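Local coordinates for chloramphenicol acetyltransferase (Aliivibrio fischeri, PDB 6PXA), which probably transfers an acetyl group from acetyl-CoA to the 3-hydroxyl of chloramphenicol and can bind taurocholic acid, at residues B[23-27]-B[68-73]; B[45-50]-B[83-88]; B[191-195]-B[214-219]. All blocks are in the same frame, centred on the assembly; numbering follows the deposited sequence.

Interaction 1 of 3, residues B[23-27]-B[68-73]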
loop_
_atom_site.group_PDB
_atom_site.type_symbol
_atom_site.label_atom_id
_atom_site.label_comp_id
_atom_site.label_asym_id
_atom_site.label_seq_id
_atom_site.Cartn_x
_atom_site.Cartn_y
_atom_site.Cartn_z
ATOM N N PRO B 23 -12.717 -19.841 14.403
ATOM C CA PRO B 23 -14.177 -19.882 14.578
ATOM C C PRO B 23 -14.844 -18.556 14.268
ATOM O O PRO B 23 -16.071 -18.511 14.094
ATOM C CB PRO B 23 -14.349 -20.276 16.058
ATOM C CG PRO B 23 -13.059 -19.936 16.720
ATOM C CD PRO B 23 -11.993 -20.115 15.659
ATOM N N ASN B 24 -14.077 -17.478 14.169
ATOM C CA ASN B 24 -14.656 -16.174 13.928
ATOM C C ASN B 24 -14.648 -15.809 12.454
ATOM O O ASN B 24 -15.063 -14.696 12.101
ATOM C CB ASN B 24 -13.939 -15.124 14.774
ATOM C CG ASN B 24 -14.300 -15.221 16.232
ATOM O OD1 ASN B 24 -15.474 -15.377 16.580
ATOM N ND2 ASN B 24 -13.292 -15.185 17.105
ATOM N N ILE B 25 -14.261 -16.743 11.585
ATOM C CA ILE B 25 -14.340 -16.558 10.139
ATOM C C ILE B 25 -15.314 -17.575 9.566
ATOM O O ILE B 25 -15.334 -18.739 9.980
ATOM C CB ILE B 25 -12.977 -16.688 9.436
ATOM C CG1 ILE B 25 -11.951 -15.772 10.062
ATOM C CG2 ILE B 25 -13.120 -16.272 7.982
ATOM C CD1 ILE B 25 -10.535 -15.892 9.430
ATOM N N GLU B 26 -16.144 -17.118 8.633
ATOM C CA GLU B 26 -17.039 -17.976 7.872
ATOM C C GLU B 26 -16.776 -17.702 6.391
ATOM O O GLU B 26 -16.864 -16.552 5.956
ATOM C CB GLU B 26 -18.496 -17.693 8.248
ATOM C CG GLU B 26 -19.494 -18.061 7.190
ATOM C CD GLU B 26 -20.893 -17.586 7.542
ATOM O OE1 GLU B 26 -21.150 -17.340 8.742
ATOM O OE2 GLU B 26 -21.726 -17.456 6.619
ATOM N N VAL B 27 -16.436 -18.741 5.626
ATOM C CA VAL B 27 -16.164 -18.604 4.197
ATOM C C VAL B 27 -16.966 -19.644 3.427
ATOM O O VAL B 27 -16.952 -20.829 3.776
ATOM C CB VAL B 27 -14.665 -18.751 3.866
ATOM C CG1 VAL B 27 -14.446 -18.483 2.401
ATOM C CG2 VAL B 27 -13.825 -17.819 4.704
ATOM N N VAL B 68 -16.781 -10.945 19.444
ATOM C CA VAL B 68 -15.994 -10.015 18.630
ATOM C C VAL B 68 -16.613 -9.914 17.236
ATOM O O VAL B 68 -17.455 -10.727 16.845
ATOM C CB VAL B 68 -14.515 -10.440 18.521
ATOM C CG1 VAL B 68 -13.838 -10.408 19.890
ATOM C CG2 VAL B 68 -14.399 -11.814 17.878
ATOM N N ASP B 69 -16.164 -8.900 16.479
ATOM C CA ASP B 69 -16.584 -8.762 15.087
ATOM C C ASP B 69 -16.112 -9.959 14.264
ATOM O O ASP B 69 -14.977 -10.430 14.395
ATOM C CB ASP B 69 -16.046 -7.446 14.482
ATOM C CG ASP B 69 -16.653 -6.208 15.147
ATOM O OD1 ASP B 69 -17.843 -6.248 15.558
ATOM O OD2 ASP B 69 -15.924 -5.204 15.342
ATOM N N LYS B 70 -17.001 -10.480 13.431
ATOM C CA LYS B 70 -16.709 -11.655 12.632
ATOM C C LYS B 70 -16.486 -11.244 11.177
ATOM O O LYS B 70 -16.951 -10.194 10.723
ATOM C CB LYS B 70 -17.834 -12.688 12.745
ATOM C CG LYS B 70 -17.870 -13.418 14.109
ATOM C CD LYS B 70 -19.068 -14.321 14.269
ATOM C CE LYS B 70 -19.327 -14.553 15.778
ATOM N NZ LYS B 70 -20.580 -15.312 16.070
ATOM N N LEU B 71 -15.761 -12.091 10.449
ATOM C CA LEU B 71 -15.499 -11.902 9.024
ATOM C C LEU B 71 -16.268 -12.981 8.259
ATOM O O LEU B 71 -15.994 -14.173 8.411
ATOM C CB LEU B 71 -13.999 -11.972 8.729
ATOM C CG LEU B 71 -13.660 -12.113 7.239
ATOM C CD1 LEU B 71 -14.112 -10.882 6.469
ATOM C CD2 LEU B 71 -12.182 -12.407 7.008
ATOM N N ARG B 72 -17.235 -12.572 7.442
ATOM C CA ARG B 72 -18.063 -13.516 6.706
ATOM C C ARG B 72 -17.870 -13.279 5.212
ATOM O O ARG B 72 -18.057 -12.157 4.727
ATOM C CB ARG B 72 -19.535 -13.380 7.100
ATOM C CG ARG B 72 -19.788 -13.306 8.586
ATOM C CD ARG B 72 -21.302 -13.477 8.842
ATOM N NE ARG B 72 -21.881 -12.404 9.649
ATOM C CZ ARG B 72 -23.099 -11.888 9.446
ATOM N NH1 ARG B 72 -23.552 -10.914 10.227
ATOM N NH2 ARG B 72 -23.860 -12.325 8.448
ATOM N N ILE B 73 -17.489 -14.332 4.490
ATOM C CA ILE B 73 -17.210 -14.263 3.059
ATOM C C ILE B 73 -18.123 -15.255 2.347
ATOM O O ILE B 73 -18.352 -16.372 2.833
ATOM C CB ILE B 73 -15.726 -14.555 2.765
ATOM C CG1 ILE B 73 -14.843 -13.440 3.342
ATOM C CG2 ILE B 73 -15.495 -14.698 1.279
ATOM C CD1 ILE B 73 -13.352 -13.783 3.414
#

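Interaction 2 of 3, residues B[45-50]-B[83-88]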
loop_
_atom_site.group_PDB
_atom_site.type_symbol
_atom_site.label_atom_id
_atom_site.label_comp_id
_atom_site.label_asym_id
_atom_site.label_seq_id
_atom_site.Cartn_x
_atom_site.Cartn_y
_atom_site.Cartn_z
ATOM N N GLN B 45 -2.079 -13.657 7.132
ATOM C CA GLN B 45 -1.596 -12.493 6.380
ATOM C C GLN B 45 -2.720 -11.569 5.928
ATOM O O GLN B 45 -2.590 -10.349 6.009
ATOM C CB GLN B 45 -0.804 -13.015 5.152
ATOM C CG GLN B 45 -0.255 -11.950 4.216
ATOM C CD GLN B 45 0.875 -11.172 4.840
ATOM O OE1 GLN B 45 1.579 -11.679 5.706
ATOM N NE2 GLN B 45 1.051 -9.930 4.408
ATOM N N ALA B 46 -3.828 -12.125 5.459
ATOM C CA ALA B 46 -4.935 -11.349 4.920
ATOM C C ALA B 46 -5.938 -10.918 5.982
ATOM O O ALA B 46 -6.519 -9.831 5.880
ATOM C CB ALA B 46 -5.661 -12.173 3.846
ATOM N N VAL B 47 -6.213 -11.765 6.964
ATOM C CA VAL B 47 -7.206 -11.463 7.991
ATOM C C VAL B 47 -6.460 -11.014 9.230
ATOM O O VAL B 47 -5.692 -11.786 9.814
ATOM C CB VAL B 47 -8.103 -12.672 8.283
ATOM C CG1 VAL B 47 -9.180 -12.288 9.302
ATOM C CG2 VAL B 47 -8.733 -13.157 6.997
ATOM N N ARG B 48 -6.648 -9.761 9.621
ATOM C CA ARG B 48 -5.773 -9.174 10.626
ATOM C C ARG B 48 -6.559 -8.717 11.841
ATOM O O ARG B 48 -7.637 -8.122 11.715
ATOM C CB ARG B 48 -4.960 -7.991 10.055
ATOM C CG ARG B 48 -4.200 -8.359 8.808
ATOM C CD ARG B 48 -3.229 -7.262 8.391
ATOM N NE ARG B 48 -2.421 -7.660 7.243
ATOM C CZ ARG B 48 -1.533 -6.862 6.659
ATOM N NH1 ARG B 48 -1.345 -5.641 7.143
ATOM N NH2 ARG B 48 -0.831 -7.297 5.619
ATOM N N TYR B 49 -5.979 -9.001 13.010
ATOM C CA TYR B 49 -6.465 -8.572 14.319
ATOM C C TYR B 49 -7.754 -9.275 14.702
ATOM O O TYR B 49 -8.544 -8.727 15.465
ATOM C CB TYR B 49 -6.653 -7.051 14.394
ATOM C CG TYR B 49 -5.434 -6.284 13.912
ATOM C CD1 TYR B 49 -4.296 -6.184 14.706
ATOM C CD2 TYR B 49 -5.424 -5.665 12.654
ATOM C CE1 TYR B 49 -3.175 -5.473 14.287
ATOM C CE2 TYR B 49 -4.281 -4.931 12.225
ATOM C CZ TYR B 49 -3.169 -4.860 13.030
ATOM O OH TYR B 49 -2.041 -4.152 12.601
ATOM N N LEU B 50 -7.961 -10.491 14.194
ATOM C CA LEU B 50 -9.137 -11.309 14.538
ATOM C C LEU B 50 -8.788 -12.291 15.659
ATOM O O LEU B 50 -8.087 -13.287 15.433
ATOM C CB LEU B 50 -9.639 -12.049 13.302
ATOM C CG LEU B 50 -11.011 -12.687 13.519
ATOM C CD1 LEU B 50 -11.977 -11.635 13.989
ATOM C CD2 LEU B 50 -11.487 -13.243 12.227
ATOM N N ALA B 83 -4.560 -8.847 -0.325
ATOM C CA ALA B 83 -5.797 -8.247 0.147
ATOM C C ALA B 83 -5.908 -8.420 1.665
ATOM O O ALA B 83 -5.455 -9.417 2.233
ATOM C CB ALA B 83 -6.994 -8.869 -0.578
ATOM N N THR B 84 -6.429 -7.404 2.336
ATOM C CA THR B 84 -6.361 -7.329 3.791
ATOM C C THR B 84 -7.729 -6.993 4.361
ATOM O O THR B 84 -8.386 -6.041 3.907
ATOM C CB THR B 84 -5.326 -6.284 4.241
ATOM O OG1 THR B 84 -4.020 -6.696 3.807
ATOM C CG2 THR B 84 -5.314 -6.174 5.753
ATOM N N PHE B 85 -8.161 -7.795 5.335
ATOM C CA PHE B 85 -9.361 -7.543 6.133
ATOM C C PHE B 85 -8.936 -7.085 7.522
ATOM O O PHE B 85 -8.329 -7.846 8.288
ATOM C CB PHE B 85 -10.234 -8.791 6.200
ATOM C CG PHE B 85 -10.673 -9.264 4.841
ATOM C CD1 PHE B 85 -11.795 -8.717 4.235
ATOM C CD2 PHE B 85 -9.934 -10.216 4.155
ATOM C CE1 PHE B 85 -12.185 -9.134 2.972
ATOM C CE2 PHE B 85 -10.310 -10.636 2.889
ATOM C CZ PHE B 85 -11.455 -10.088 2.302
ATOM N N MET B 86 -9.239 -5.843 7.844
ATOM C CA MET B 86 -8.868 -5.316 9.154
ATOM C C MET B 86 -9.983 -5.612 10.147
ATOM O O MET B 86 -11.113 -5.149 9.964
ATOM C CB MET B 86 -8.595 -3.821 9.067
ATOM C CG MET B 86 -7.413 -3.497 8.109
ATOM S SD MET B 86 -5.794 -3.952 8.685
ATOM C CE MET B 86 -5.487 -2.569 9.796
ATOM N N MET B 87 -9.674 -6.392 11.184
ATOM C CA MET B 87 -10.689 -6.734 12.162
ATOM C C MET B 87 -10.399 -5.954 13.438
ATOM O O MET B 87 -9.552 -5.054 13.441
ATOM C CB MET B 87 -10.736 -8.246 12.350
ATOM C CG MET B 87 -11.032 -9.035 11.035
ATOM S SD MET B 87 -12.497 -8.461 10.140
ATOM C CE MET B 87 -13.818 -9.091 11.219
ATOM N N ALA B 88 -11.137 -6.282 14.511
ATOM C CA ALA B 88 -10.978 -5.707 15.851
ATOM C C ALA B 88 -11.401 -4.244 15.935
ATOM O O ALA B 88 -10.932 -3.511 16.818
ATOM C CB ALA B 88 -9.542 -5.863 16.375
#

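Interaction 3 of 3, residues B[191-195]-B[214-219]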
loop_
_atom_site.group_PDB
_atom_site.type_symbol
_atom_site.label_atom_id
_atom_site.label_comp_id
_atom_site.label_asym_id
_atom_site.label_seq_id
_atom_site.Cartn_x
_atom_site.Cartn_y
_atom_site.Cartn_z
ATOM N N TRP B 191 -27.719 -22.015 -6.401
ATOM C CA TRP B 191 -28.271 -23.141 -7.145
ATOM C C TRP B 191 -27.529 -24.433 -6.807
ATOM O O TRP B 191 -26.341 -24.402 -6.464
ATOM C CB TRP B 191 -28.159 -22.899 -8.651
ATOM C CG TRP B 191 -28.940 -21.752 -9.178
ATOM C CD1 TRP B 191 -29.749 -20.919 -8.472
ATOM C CD2 TRP B 191 -28.982 -21.302 -10.536
ATOM N NE1 TRP B 191 -30.292 -19.972 -9.305
ATOM C CE2 TRP B 191 -29.842 -20.189 -10.580
ATOM C CE3 TRP B 191 -28.362 -21.724 -11.720
ATOM C CZ2 TRP B 191 -30.103 -19.489 -11.765
ATOM C CZ3 TRP B 191 -28.623 -21.033 -12.888
ATOM C CH2 TRP B 191 -29.492 -19.934 -12.904
ATOM N N PRO B 192 -28.185 -25.587 -6.960
ATOM C CA PRO B 192 -27.455 -26.853 -6.857
ATOM C C PRO B 192 -26.334 -26.890 -7.879
ATOM O O PRO B 192 -26.405 -26.252 -8.935
ATOM C CB PRO B 192 -28.525 -27.915 -7.150
ATOM C CG PRO B 192 -29.841 -27.219 -6.908
ATOM C CD PRO B 192 -29.589 -25.804 -7.355
ATOM N N LEU B 193 -25.274 -27.626 -7.542
ATOM C CA LEU B 193 -24.053 -27.538 -8.337
ATOM C C LEU B 193 -24.290 -27.964 -9.781
ATOM O O LEU B 193 -23.707 -27.386 -10.703
ATOM C CB LEU B 193 -22.952 -28.383 -7.701
ATOM C CG LEU B 193 -21.737 -28.737 -8.558
ATOM C CD1 LEU B 193 -20.922 -27.487 -8.961
ATOM C CD2 LEU B 193 -20.864 -29.737 -7.816
ATOM N N GLN B 194 -25.155 -28.958 -10.007
ATOM C CA GLN B 194 -25.390 -29.402 -11.377
ATOM C C GLN B 194 -26.063 -28.315 -12.216
ATOM O O GLN B 194 -25.888 -28.281 -13.436
ATOM C CB GLN B 194 -26.229 -30.691 -11.384
ATOM C CG GLN B 194 -26.332 -31.377 -12.751
ATOM C CD GLN B 194 -24.973 -31.732 -13.356
ATOM O OE1 GLN B 194 -24.174 -32.446 -12.750
ATOM N NE2 GLN B 194 -24.711 -31.225 -14.557
ATOM N N HIS B 195 -26.829 -27.417 -11.595
ATOM C CA HIS B 195 -27.463 -26.346 -12.358
ATOM C C HIS B 195 -26.450 -25.269 -12.724
ATOM O O HIS B 195 -26.544 -24.652 -13.790
ATOM C CB HIS B 195 -28.616 -25.734 -11.564
ATOM C CG HIS B 195 -29.888 -26.520 -11.643
ATOM N ND1 HIS B 195 -30.489 -26.841 -12.842
ATOM C CD2 HIS B 195 -30.690 -27.026 -10.672
ATOM C CE1 HIS B 195 -31.597 -27.525 -12.607
ATOM N NE2 HIS B 195 -31.742 -27.648 -11.300
ATOM N N TYR B 214 -33.165 -19.720 -17.846
ATOM C CA TYR B 214 -32.792 -21.025 -17.302
ATOM C C TYR B 214 -33.335 -21.196 -15.895
ATOM O O TYR B 214 -33.847 -22.268 -15.541
ATOM C CB TYR B 214 -31.268 -21.220 -17.298
ATOM C CG TYR B 214 -30.877 -22.603 -16.797
ATOM C CD1 TYR B 214 -30.689 -22.857 -15.438
ATOM C CD2 TYR B 214 -30.736 -23.659 -17.684
ATOM C CE1 TYR B 214 -30.362 -24.130 -14.988
ATOM C CE2 TYR B 214 -30.404 -24.922 -17.247
ATOM C CZ TYR B 214 -30.224 -25.162 -15.905
ATOM O OH TYR B 214 -29.905 -26.441 -15.494
ATOM N N PHE B 215 -33.225 -20.146 -15.078
ATOM C CA PHE B 215 -33.817 -20.164 -13.745
ATOM C C PHE B 215 -35.300 -20.503 -13.802
ATOM O O PHE B 215 -35.777 -21.367 -13.058
ATOM C CB PHE B 215 -33.608 -18.813 -13.065
ATOM C CG PHE B 215 -34.116 -18.760 -11.668
ATOM C CD1 PHE B 215 -33.350 -19.255 -10.625
ATOM C CD2 PHE B 215 -35.370 -18.229 -11.389
ATOM C CE1 PHE B 215 -33.813 -19.215 -9.340
ATOM C CE2 PHE B 215 -35.826 -18.179 -10.110
ATOM C CZ PHE B 215 -35.047 -18.673 -9.078
ATOM N N ILE B 216 -36.049 -19.817 -14.668
ATOM C CA ILE B 216 -37.499 -19.995 -14.689
ATOM C C ILE B 216 -37.860 -21.433 -15.051
ATOM O O ILE B 216 -38.789 -22.017 -14.476
ATOM C CB ILE B 216 -38.149 -18.981 -15.654
ATOM C CG1 ILE B 216 -37.890 -17.549 -15.175
ATOM C CG2 ILE B 216 -39.647 -19.246 -15.794
ATOM C CD1 ILE B 216 -38.243 -16.475 -16.195
ATOM N N LYS B 217 -37.117 -22.036 -15.988
ATOM C CA LYS B 217 -37.477 -23.363 -16.479
ATOM C C LYS B 217 -36.978 -24.481 -15.575
ATOM O O LYS B 217 -37.616 -25.539 -15.500
ATOM C CB LYS B 217 -36.929 -23.581 -17.892
ATOM C CG LYS B 217 -37.128 -22.418 -18.839
ATOM C CD LYS B 217 -38.535 -22.329 -19.363
ATOM C CE LYS B 217 -38.692 -21.105 -20.255
ATOM N NZ LYS B 217 -37.532 -20.925 -21.196
ATOM N N ASN B 218 -35.862 -24.277 -14.880
ATOM C CA ASN B 218 -35.154 -25.385 -14.252
ATOM C C ASN B 218 -34.967 -25.261 -12.749
ATOM O O ASN B 218 -34.946 -26.282 -12.058
ATOM C CB ASN B 218 -33.787 -25.550 -14.922
ATOM C CG ASN B 218 -33.918 -25.737 -16.416
ATOM O OD1 ASN B 218 -33.419 -24.934 -17.209
ATOM N ND2 ASN B 218 -34.626 -26.789 -16.812
ATOM N N VAL B 219 -34.853 -24.049 -12.218
ATOM C CA VAL B 219 -34.479 -23.862 -10.822
ATOM C C VAL B 219 -35.705 -23.492 -10.001
ATOM O O VAL B 219 -36.135 -24.259 -9.130
ATOM C CB VAL B 219 -33.374 -22.796 -10.699
ATOM C CG1 VAL B 219 -32.819 -22.764 -9.286
ATOM C CG2 VAL B 219 -32.268 -23.070 -11.715
#

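Interaction 1 of 3, residues B[23-27]-B[68-73]
Glu26 O takes the N-H of Ile73 at 2.7 Å, the shortest polar bond between residues 23-27 and 68-73, and Arg72 CA adds a CA-H...O contact to this oxygen at 3.3 Å. Two further backbone bonds complete the pattern: Leu71 N gives to Asn24 O at 3.2 Å, and Glu26 N gives to Leu71 O at 3.0 Å. Glu26 thus uses both its N-H and its C=O across the seam while Ile25 and Val27 use neither, which is the signature of parallel pairing; the two strand axes diverge by 3° and come within 4.7 Å. These are neighbouring rungs of a parallel sheet in the left-handed beta-helix of the family, and strand 122-124 continues it beyond 71-73. On one face Ile25 lies beside Leu71 and Val27 beside Ile73, each pair pointing the same way. Ile25 has CG2 anti to its backbone N and thereby turned to Leu71, whose CD2 it meets at 4.1 Å. The other face carries Glu26 and Arg72. The carboxylate and guanidinium planes are 32° apart, yet Glu26 OE1 stays 5.1 Å from Arg72 NE, and the guanidinium instead forms a salt bridge with Asp121 on the next coil. Before the strands, the amide of Asn24 crosses Val68 at about a right angle, ND2 standing 3.6 Å from Val68 CG2 while it bonds to Leu51 O. The pairing therefore rests on main-chain bonds and stacked aliphatic groups, with the opposite charges of Glu26 and Arg72 probably adding a modest attraction at most.

Interaction 2 of 3, residues B[45-50]-B[83-88]
Ala83 meets Ala46 where residues 83-88 begin to run alongside 45-50, Ala83 O lying 3.2 Å from Ala46 CB. The two segments are successive rungs of the left-handed beta-helix, paired in parallel through Val47 with Phe85 and Arg48 with Met86. Thr84 comes next: its CG2 sits over one face of the Arg48 guanidinium and is 3.5 Å from Arg48 CD, while its hydroxyl bonds to Gly82 O. The same guanidinium is held in its own plane by Gln45 O, which accepts from Arg48 NE at 3.0 Å and 173°, and its NH1 reaches Glu133 of the second subunit in a salt bridge, so two partners fix how the group is turned. Phe85 takes Ala46 O through its N at 2.7 Å and returns its own O to Arg48 N, with its ring on the inner side together with Val47 and near Leu71. Met86 bends at chi2 and chi3 (-71° and -80°), folding its thioether back to the edge of the Tyr49 ring, a Met-aromatic contact with SD 5.3 Å from the ring centroid. Tyr37 of the second subunit meets that ring edge-to-face. Met87 N bonds to Arg48 O, and its CG packs against both Val47 CG1 and Leu50 CB. Ala88 closes the walk, with its CB 3.2 Å from Tyr49 O and 3.7 Å from Tyr49 CB.

Interaction 3 of 3, residues B[191-195]-B[214-219]
With its CG beside the backbone N (chi1 -81°), His195 turns its imidazole toward Tyr214, whose CG extends anti to its own backbone N (chi1 -177°) and carries the phenol across to the other helix. The two side chains cross at about a right angle and meet rim to rim, with ring planes 71° apart. Tyr214 OH lies in the imidazole plane, 2.7 Å from His195 ND1, a hydrogen bond in which either atom could be the donor; the same hydroxyl is also bonded to Asn198. Val219 packs beside this pair. Its CG1 stands over the five-membered ring of Trp191, 3.8 Å from its centroid; CG2 lies over the centre of the indole and also over a face of His195, 4.3 Å from the imidazole centroid. The CG1 contact with Trp191 and the CG2 contact with His195 are CH-pi. Residues 191-195 lead into helix 193-198, with Pro192 at its N-cap, and pack on residues 214-219 in the C-terminal part of helix 208-219, so the contact joins two helices of the C-terminal region outside the beta-helix. A pi-type turn at 215-219 falls where this packing occurs. Trp191 spans the aromatic cluster: its six-membered ring touches Tyr214 (CZ3 to CD1, 3.8 Å), and its five-membered ring lies nearly parallel to Phe215 but slid aside, so that the rings barely overlap. Trp191 NE1 comes within 3.4 Å of Phe215 CD1, near the plane of the phenyl ring at its edge, and gives its own hydrogen bond to Ile186 O.

In the fold
Interactions 1 and 2 belong to the beta-helix, one in each of two parallel sheets, and their segments alternate along the chain. Their centres lie about 11 Å apart, and they touch inside the coil: Leu71 CD2 is 3.5 Å from Val47 CG2, and Ile25 CG1 is 3.4 Å from Leu50 CD2. Interaction 2 is the buried one and faces the second subunit, whereas interaction 1 is partly buried and meets no other chain. Interaction 3 lies at the surface among C-terminal helices, its centre about 29 Å from that of interaction 1. Backbone bonding dominates the two strand contacts; in interaction 3 rings, methyls and a single side-chain bond do the work.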